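PDB 1TUO: putative phosphomannomutase from Thermus thermophilus, which probably acts as a magnesium-dependent sugar-phosphate mutase, moving a phosphoryl group between positions of its substrate as other phosphohexose mutases do. Local coordinates for residues T107-P112 with A252-V257; G191-F196 with D347-S352; F244-D249 with L353-S358. All blocks are in the same frame, centred on the assembly; numbering follows the deposited sequence.

Interaction 1 of 3, residues T107-P112 with A252-V257; sequences TASHNP and ADRVGV
His110 and Arg254 meet flat group to flat group: NH1 of Arg254 lies over one face of the imidazole, CD2 of His110 lies over one face of the guanidinium, and the two planes are only 23° apart. This overlap is the tight part of the contact, hiding 47 Å² of His110 and 52 Å² of Arg254, against 30 and 19 Å² for Ser109 and Asp253. His110 CD2 to Arg254 NH1 measures 2.9 Å, short for a carbon and a nitrogen, so the exact value is doubtful. His110 NE2 lies close to Arg254 NH1 as well, yet the angle is too poor for a hydrogen bond, as befits a nitrogen met over its ring face. The Arg254 chain runs extended from CG to NE (chi2 and chi3 both 176°), which carries the guanidinium across to the ring. An alanine in place of His110 would take away the imidazole and would probably leave the guanidinium of Arg254 free to turn. Arg254 NE is buried here without a partner in the model.

The looser part lies deeper: Ser109 and Asp253 are buried, whereas His110 and Arg254 are partly exposed. Ser109 OG stands 3.5 Å from Asp253 OD2, and it is hydrogen-bonded to Asp251 and Asp249. Thr107 OG1 accepts from Ser109 N at 2.9 Å, an ST turn. The sequence TASHNP matches the phosphoserine loop of phosphohexose mutases, and the three aspartates near Ser109 OG are consistent with the family's magnesium-binding loop. The 107-112 loop connects strands 102-106 and 115-122, while 252-257 enters strand 255-259, a member of the five-stranded sheet that also holds strand 244-248, with Val255 and Val257 resting on helix 348-362.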
loop_
_atom_site.group_PDB
_atom_site.type_symbol
_atom_site.label_atom_id
_atom_site.label_comp_id
_atom_site.label_asym_id
_atom_site.label_seq_id
_atom_site.Cartn_x
_atom_site.Cartn_y
_atom_site.Cartn_z
ATOM N N THR A 107 -10.045 7.578 3.730
ATOM C CA THR A 107 -8.739 7.311 4.302
ATOM C C THR A 107 -7.704 8.281 3.756
ATOM O O THR A 107 -7.910 8.899 2.710
ATOM C CB THR A 107 -8.271 5.863 3.971
ATOM O OG1 THR A 107 -7.055 5.576 4.669
ATOM C CG2 THR A 107 -8.014 5.708 2.473
ATOM N N ALA A 108 -6.609 8.419 4.499
ATOM C CA ALA A 108 -5.478 9.241 4.101
ATOM C C ALA A 108 -4.261 8.322 4.247
ATOM O O ALA A 108 -3.120 8.766 4.401
ATOM C CB ALA A 108 -5.346 10.475 4.989
ATOM N N SER A 109 -4.547 7.021 4.228
ATOM C CA SER A 109 -3.531 5.975 4.264
ATOM C C SER A 109 -2.442 6.105 5.331
ATOM O O SER A 109 -2.701 5.916 6.514
ATOM C CB SER A 109 -2.902 5.882 2.861
ATOM O OG SER A 109 -2.048 4.758 2.710
ATOM N N HIS A 110 -1.230 6.433 4.903
ATOM C CA HIS A 110 -0.086 6.544 5.810
ATOM C C HIS A 110 0.237 7.973 6.244
ATOM O O HIS A 110 1.236 8.204 6.921
ATOM C CB HIS A 110 1.138 5.956 5.119
ATOM C CG HIS A 110 1.525 6.699 3.881
ATOM N ND1 HIS A 110 2.416 7.750 3.891
ATOM C CD2 HIS A 110 1.085 6.592 2.604
ATOM C CE1 HIS A 110 2.509 8.259 2.675
ATOM N NE2 HIS A 110 1.711 7.574 1.876
ATOM N N ASN A 111 -0.602 8.928 5.864
ATOM C CA ASN A 111 -0.357 10.323 6.210
ATOM C C ASN A 111 -0.616 10.689 7.665
ATOM O O ASN A 111 -1.256 9.946 8.404
ATOM C CB ASN A 111 -1.186 11.227 5.303
ATOM C CG ASN A 111 -0.685 11.223 3.880
ATOM O OD1 ASN A 111 0.493 11.487 3.627
ATOM N ND2 ASN A 111 -1.570 10.929 2.938
ATOM N N PRO A 112 -0.102 11.853 8.099
ATOM C CA PRO A 112 -0.297 12.298 9.478
ATOM C C PRO A 112 -1.786 12.306 9.834
ATOM O O PRO A 112 -2.643 12.457 8.960
ATOM C CB PRO A 112 0.328 13.690 9.476
ATOM C CG PRO A 112 1.474 13.522 8.510
ATOM C CD PRO A 112 0.809 12.757 7.375
ATOM N N ALA A 252 -3.850 -0.228 6.018
ATOM C CA ALA A 252 -3.275 -1.531 5.730
ATOM C C ALA A 252 -3.096 -1.880 4.257
ATOM O O ALA A 252 -3.250 -3.042 3.875
ATOM C CB ALA A 252 -4.082 -2.632 6.439
ATOM N N ASP A 253 -2.777 -0.900 3.417
ATOM C CA ASP A 253 -2.521 -1.253 2.027
ATOM C C ASP A 253 -1.006 -1.378 1.855
ATOM O O ASP A 253 -0.519 -1.811 0.809
ATOM C CB ASP A 253 -3.115 -0.226 1.041
ATOM C CG ASP A 253 -2.395 1.104 1.050
ATOM O OD1 ASP A 253 -2.591 1.866 0.076
ATOM O OD2 ASP A 253 -1.654 1.397 2.008
ATOM N N ARG A 254 -0.267 -1.022 2.907
ATOM C CA ARG A 254 1.201 -1.096 2.907
ATOM C C ARG A 254 1.708 -1.780 4.177
ATOM O O ARG A 254 1.031 -1.778 5.202
ATOM C CB ARG A 254 1.818 0.305 2.866
ATOM C CG ARG A 254 1.366 1.188 1.719
ATOM C CD ARG A 254 1.970 2.579 1.852
ATOM N NE ARG A 254 1.624 3.436 0.722
ATOM C CZ ARG A 254 2.205 4.602 0.463
ATOM N NH1 ARG A 254 3.167 5.058 1.255
ATOM N NH2 ARG A 254 1.825 5.317 -0.590
ATOM N N VAL A 255 2.909 -2.348 4.114
ATOM C CA VAL A 255 3.478 -2.986 5.292
ATOM C C VAL A 255 4.966 -2.705 5.426
ATOM O O VAL A 255 5.657 -2.425 4.440
ATOM C CB VAL A 255 3.287 -4.524 5.272
ATOM C CG1 VAL A 255 1.816 -4.870 5.247
ATOM C CG2 VAL A 255 4.004 -5.125 4.076
ATOM N N GLY A 256 5.440 -2.760 6.665
ATOM C CA GLY A 256 6.846 -2.573 6.958
ATOM C C GLY A 256 7.210 -3.782 7.803
ATOM O O GLY A 256 6.342 -4.349 8.473
ATOM N N VAL A 257 8.472 -4.190 7.782
ATOM C CA VAL A 257 8.885 -5.364 8.542
ATOM C C VAL A 257 10.022 -5.092 9.528
ATOM O O VAL A 257 10.953 -4.346 9.225
ATOM C CB VAL A 257 9.329 -6.495 7.579
ATOM C CG1 VAL A 257 9.925 -7.657 8.358
ATOM C CG2 VAL A 257 8.134 -6.975 6.757
#

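Interaction 2 of 3, residues G191-F196 with D347-S352; sequences GFLKGF and DGILTS
Phe192 reaches Ile349 with its CB alone, 4.0 Å from Ile349 CD1; its flat ring turns away from the other helix and makes a cation-pi interaction with Arg157 while also touching Pro87. The second flat group is the Asp347 carboxylate at the head of helix 348-352. Leu350 N donates to Asp347 OD2 at 2.9 Å, nearly straight at 168° but from above the carboxylate plane, and Ile349 N adds a weak bond to the same oxygen. Asp347 is thus the N-cap, and both its oxygens have partners, OD2 at the helix N-terminus and OD1 with Tyr160 and His342.

No hydrogen bonds cross the contact; it is van der Waals packing, mostly of apolar groups. Leu193 fits against the helix with both methyls: CD2 lies 4.0 Å from Ile349 CG2 and 3.9 Å from Ile349 O, and CD1 lies 3.9 Å from Ser352 CB. Ile349 answers with two branches, CG2 touching Leu193 and CD1 touching Phe192; its CG1 stands anti to the carbonyl carbon (chi1 -59°) and CG2 anti to the backbone N, which splits the branches between the two partners. Ser352 meets Leu193 through CB, while its hydroxyl turns back to its own helix, where OG donates to Gly348 O at 2.8 Å, a carbonyl that also accepts from Ser352 N.

The axes of the two short helical segments, from the domain II and domain III regions of the family, pass 10.6 Å apart at a signed crossing angle of -61°. Both helices lie near the sheet of strand 244-248, where Leu193 and Ser352 each touch Val246, while Ile349 and Phe196 pack on helix 157-165.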
loop_
_atom_site.group_PDB
_atom_site.type_symbol
_atom_site.label_atom_id
_atom_site.label_comp_id
_atom_site.label_asym_id
_atom_site.label_seq_id
_atom_site.Cartn_x
_atom_site.Cartn_y
_atom_site.Cartn_z
ATOM N N GLY A 191 -6.463 -6.758 14.085
ATOM C CA GLY A 191 -7.236 -7.984 14.171
ATOM C C GLY A 191 -7.420 -8.807 12.909
ATOM O O GLY A 191 -7.949 -9.918 12.973
ATOM N N PHE A 192 -6.978 -8.295 11.767
ATOM C CA PHE A 192 -7.159 -9.023 10.522
ATOM C C PHE A 192 -6.275 -10.243 10.313
ATOM O O PHE A 192 -6.690 -11.199 9.662
ATOM C CB PHE A 192 -7.054 -8.067 9.327
ATOM C CG PHE A 192 -8.328 -7.339 9.048
ATOM C CD1 PHE A 192 -8.737 -6.283 9.858
ATOM C CD2 PHE A 192 -9.178 -7.773 8.034
ATOM C CE1 PHE A 192 -9.979 -5.676 9.671
ATOM C CE2 PHE A 192 -10.423 -7.170 7.839
ATOM C CZ PHE A 192 -10.822 -6.124 8.660
ATOM N N LEU A 193 -5.068 -10.231 10.863
ATOM C CA LEU A 193 -4.190 -11.385 10.706
ATOM C C LEU A 193 -4.626 -12.498 11.659
ATOM O O LEU A 193 -4.675 -13.663 11.271
ATOM C CB LEU A 193 -2.735 -10.987 10.960
ATOM C CG LEU A 193 -2.164 -10.067 9.877
ATOM C CD1 LEU A 193 -0.735 -9.684 10.225
ATOM C CD2 LEU A 193 -2.206 -10.774 8.526
ATOM N N LYS A 194 -4.943 -12.137 12.899
ATOM C CA LYS A 194 -5.407 -13.121 13.878
ATOM C C LYS A 194 -6.729 -13.667 13.366
ATOM O O LYS A 194 -6.985 -14.874 13.412
ATOM C CB LYS A 194 -5.644 -12.473 15.242
ATOM C CG LYS A 194 -4.400 -11.972 15.944
ATOM C CD LYS A 194 -4.767 -11.400 17.306
ATOM C CE LYS A 194 -3.550 -10.881 18.043
ATOM N NZ LYS A 194 -3.938 -10.304 19.363
ATOM N N GLY A 195 -7.567 -12.761 12.872
ATOM C CA GLY A 195 -8.859 -13.150 12.346
ATOM C C GLY A 195 -8.745 -14.183 11.239
ATOM O O GLY A 195 -9.400 -15.223 11.294
ATOM N N PHE A 196 -7.916 -13.906 10.237
ATOM C CA PHE A 196 -7.740 -14.833 9.122
ATOM C C PHE A 196 -7.281 -16.217 9.575
ATOM O O PHE A 196 -7.801 -17.235 9.117
ATOM C CB PHE A 196 -6.717 -14.303 8.117
ATOM C CG PHE A 196 -6.290 -15.330 7.105
ATOM C CD1 PHE A 196 -7.108 -15.645 6.026
ATOM C CD2 PHE A 196 -5.101 -16.036 7.273
ATOM C CE1 PHE A 196 -6.750 -16.649 5.128
ATOM C CE2 PHE A 196 -4.731 -17.044 6.381
ATOM C CZ PHE A 196 -5.559 -17.351 5.306
ATOM N N ASP A 347 -2.336 -4.686 -1.075
ATOM C CA ASP A 347 -2.933 -5.376 0.066
ATOM C C ASP A 347 -1.867 -5.759 1.088
ATOM O O ASP A 347 -1.109 -6.709 0.888
ATOM C CB ASP A 347 -3.694 -6.624 -0.411
ATOM C CG ASP A 347 -4.495 -7.283 0.698
ATOM O OD1 ASP A 347 -5.520 -7.931 0.385
ATOM O OD2 ASP A 347 -4.102 -7.167 1.880
ATOM N N GLY A 348 -1.819 -5.002 2.182
ATOM C CA GLY A 348 -0.836 -5.253 3.218
ATOM C C GLY A 348 -1.126 -6.481 4.059
ATOM O O GLY A 348 -0.228 -7.038 4.693
ATOM N N ILE A 349 -2.387 -6.897 4.076
ATOM C CA ILE A 349 -2.778 -8.071 4.840
ATOM C C ILE A 349 -2.280 -9.313 4.097
ATOM O O ILE A 349 -1.652 -10.198 4.691
ATOM C CB ILE A 349 -4.308 -8.131 5.011
ATOM C CG1 ILE A 349 -4.793 -6.866 5.734
ATOM C CG2 ILE A 349 -4.701 -9.391 5.783
ATOM C CD1 ILE A 349 -4.135 -6.617 7.088
ATOM N N LEU A 350 -2.533 -9.375 2.797
ATOM C CA LEU A 350 -2.057 -10.523 2.030
ATOM C C LEU A 350 -0.531 -10.517 1.994
ATOM O O LEU A 350 0.096 -11.576 2.017
ATOM C CB LEU A 350 -2.605 -10.514 0.599
ATOM C CG LEU A 350 -2.129 -11.699 -0.252
ATOM C CD1 LEU A 350 -2.450 -13.008 0.474
ATOM C CD2 LEU A 350 -2.805 -11.670 -1.613
ATOM N N THR A 351 0.075 -9.330 1.946
ATOM C CA THR A 351 1.534 -9.263 1.925
ATOM C C THR A 351 2.086 -9.867 3.207
ATOM O O THR A 351 3.059 -10.624 3.180
ATOM C CB THR A 351 2.056 -7.813 1.811
ATOM O OG1 THR A 351 1.628 -7.245 0.570
ATOM C CG2 THR A 351 3.575 -7.804 1.836
ATOM N N SER A 352 1.463 -9.531 4.333
ATOM C CA SER A 352 1.906 -10.060 5.614
ATOM C C SER A 352 1.810 -11.580 5.615
ATOM O O SER A 352 2.737 -12.272 6.039
ATOM C CB SER A 352 1.051 -9.494 6.748
ATOM O OG SER A 352 1.233 -8.095 6.864
#

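Interaction 3 of 3, residues F244-D249 with L353-S358; sequences FAVATD and LLLLES
Phe244 and Val246 pack against Leu355 and Leu356 in a buried helix-on-sheet contact, helix 353-358 packing on one face of the sheet at strand 244-248. The geometry supports this reading: the axes of the two segments pass 10.1 Å apart with their N-to-C directions at 165°, so the helix lies almost antiparallel to the strand. The contact follows the alternation of the strand, for the side chains of Phe244 and Val246 point toward the helix while Ala245 and Ala247 take no part in it.

Phe244 carries most of the touching, and does so with the rim of its ring. Its CZ lies 3.9 Å from Leu356 N, with the Leu356 backbone near the ring plane, so the edge butts against the helix backbone instead of a face laying over it. The CG of Phe244 stands between the backbone N and the carbonyl carbon (chi1 67°), which sends the ring out to the helix. Its CE2 meets Leu356 CD1 at 4.2 Å, and CZ meets Leu355 CB at the same distance. Val246 adds a looser contact, CG1 being 4.5 Å from Leu355 CD1. No hydrogen bond joins the segments, so the fit rests on apolar packing; within the helix, Ser358 OG donates to Leu355 O at 2.6 Å and also bonds Gln369.

Beyond the two segments, Leu355 also touches Leu274 of helix 267-280 and Leu356 touches Phe176, while Phe244 and Val246 rest on Leu180 of the adjoining strand. A helix laid along the central strand of a mixed sheet is consistent with the layered alpha/beta packing of this family, here between a strand from the domain II region and a helix from the domain III region.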
loop_
_atom_site.group_PDB
_atom_site.type_symbol
_atom_site.label_atom_id
_atom_site.label_comp_id
_atom_site.label_asym_id
_atom_site.label_seq_id
_atom_site.Cartn_x
_atom_site.Cartn_y
_atom_site.Cartn_z
ATOM N N PHE A 244 9.050 -12.616 13.594
ATOM C CA PHE A 244 9.219 -11.286 13.041
ATOM C C PHE A 244 7.948 -10.476 13.198
ATOM O O PHE A 244 6.900 -10.997 13.575
ATOM C CB PHE A 244 9.637 -11.353 11.563
ATOM C CG PHE A 244 8.581 -11.898 10.640
ATOM C CD1 PHE A 244 7.815 -11.040 9.851
ATOM C CD2 PHE A 244 8.378 -13.269 10.523
ATOM C CE1 PHE A 244 6.867 -11.539 8.958
ATOM C CE2 PHE A 244 7.433 -13.777 9.636
ATOM C CZ PHE A 244 6.676 -12.914 8.850
ATOM N N ALA A 245 8.050 -9.188 12.918
ATOM C CA ALA A 245 6.892 -8.326 13.043
ATOM C C ALA A 245 6.507 -7.707 11.719
ATOM O O ALA A 245 7.369 -7.391 10.907
ATOM C CB ALA A 245 7.178 -7.219 14.051
ATOM N N VAL A 246 5.202 -7.570 11.501
ATOM C CA VAL A 246 4.706 -6.887 10.315
ATOM C C VAL A 246 3.978 -5.681 10.878
ATOM O O VAL A 246 3.258 -5.795 11.870
ATOM C CB VAL A 246 3.711 -7.730 9.481
ATOM C CG1 VAL A 246 4.464 -8.810 8.729
ATOM C CG2 VAL A 246 2.642 -8.335 10.370
ATOM N N ALA A 247 4.202 -4.522 10.273
ATOM C CA ALA A 247 3.544 -3.299 10.717
ATOM C C ALA A 247 2.716 -2.819 9.544
ATOM O O ALA A 247 3.262 -2.481 8.495
ATOM C CB ALA A 247 4.583 -2.245 11.093
ATOM N N THR A 248 1.400 -2.823 9.700
ATOM C CA THR A 248 0.540 -2.369 8.616
ATOM C C THR A 248 0.270 -0.877 8.801
ATOM O O THR A 248 0.165 -0.396 9.931
ATOM C CB THR A 248 -0.793 -3.163 8.584
ATOM O OG1 THR A 248 -1.384 -3.187 9.890
ATOM C CG2 THR A 248 -0.545 -4.589 8.119
ATOM N N ASP A 249 0.189 -0.137 7.700
ATOM C CA ASP A 249 -0.059 1.294 7.814
ATOM C C ASP A 249 -1.518 1.614 8.143
ATOM O O ASP A 249 -2.321 0.715 8.405
ATOM C CB ASP A 249 0.389 2.041 6.548
ATOM C CG ASP A 249 -0.555 1.859 5.374
ATOM O OD1 ASP A 249 -0.531 2.741 4.491
ATOM O OD2 ASP A 249 -1.297 0.850 5.315
ATOM N N LEU A 353 0.685 -12.098 5.132
ATOM C CA LEU A 353 0.481 -13.540 5.100
ATOM C C LEU A 353 1.431 -14.261 4.147
ATOM O O LEU A 353 1.858 -15.381 4.434
ATOM C CB LEU A 353 -0.983 -13.855 4.764
ATOM C CG LEU A 353 -1.946 -13.409 5.873
ATOM C CD1 LEU A 353 -3.399 -13.496 5.414
ATOM C CD2 LEU A 353 -1.714 -14.275 7.106
ATOM N N LEU A 354 1.778 -13.635 3.022
ATOM C CA LEU A 354 2.710 -14.270 2.091
ATOM C C LEU A 354 4.117 -14.269 2.684
ATOM O O LEU A 354 4.892 -15.205 2.468
ATOM C CB LEU A 354 2.700 -13.560 0.736
ATOM C CG LEU A 354 1.434 -13.795 -0.101
ATOM C CD1 LEU A 354 1.411 -12.847 -1.287
ATOM C CD2 LEU A 354 1.389 -15.250 -0.573
ATOM N N LEU A 355 4.457 -13.223 3.433
ATOM C CA LEU A 355 5.776 -13.183 4.062
ATOM C C LEU A 355 5.838 -14.352 5.039
ATOM O O LEU A 355 6.820 -15.086 5.090
ATOM C CB LEU A 355 5.985 -11.864 4.812
ATOM C CG LEU A 355 6.263 -10.682 3.883
ATOM C CD1 LEU A 355 6.165 -9.367 4.637
ATOM C CD2 LEU A 355 7.652 -10.856 3.265
ATOM N N LEU A 356 4.765 -14.520 5.804
ATOM C CA LEU A 356 4.664 -15.604 6.768
ATOM C C LEU A 356 4.777 -16.950 6.043
ATOM O O LEU A 356 5.481 -17.862 6.500
ATOM C CB LEU A 356 3.328 -15.501 7.515
ATOM C CG LEU A 356 3.063 -16.470 8.668
ATOM C CD1 LEU A 356 4.101 -16.284 9.763
ATOM C CD2 LEU A 356 1.661 -16.211 9.215
ATOM N N GLU A 357 4.093 -17.076 4.908
ATOM C CA GLU A 357 4.147 -18.315 4.134
ATOM C C GLU A 357 5.575 -18.602 3.661
ATOM O O GLU A 357 6.068 -19.724 3.807
ATOM C CB GLU A 357 3.227 -18.239 2.911
ATOM C CG GLU A 357 3.117 -19.568 2.144
ATOM C CD GLU A 357 2.326 -19.452 0.854
ATOM O OE1 GLU A 357 1.143 -19.055 0.910
ATOM O OE2 GLU A 357 2.884 -19.761 -0.222
ATOM N N SER A 358 6.234 -17.589 3.098
ATOM C CA SER A 358 7.600 -17.748 2.589
ATOM C C SER A 358 8.561 -18.278 3.649
ATOM O O SER A 358 9.378 -19.160 3.375
ATOM C CB SER A 358 8.146 -16.414 2.048
ATOM O OG SER A 358 8.449 -15.510 3.099
#

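Along the chain the segments alternate: 107-112, 191-196, 244-249, 252-257, 347-352, 353-358, so all three contacts cross one another. Interactions 2 and 3 have centres about 8 Å apart and share helix 348-362, with Phe196 and Leu193 reaching on to Leu353. The centre of interaction 1 is about 14 Å from each of theirs. It joins interaction 3 through neighbouring strands 244-248 and 255-259, and interaction 2 through a probable backbone bond from Gly348 N to Ala252 O. Parts of the chain belonging to the first three domains of the family are thus brought together: interactions 2 and 3 are buried packing contacts, whereas interaction 1 joins loops at the probable active site.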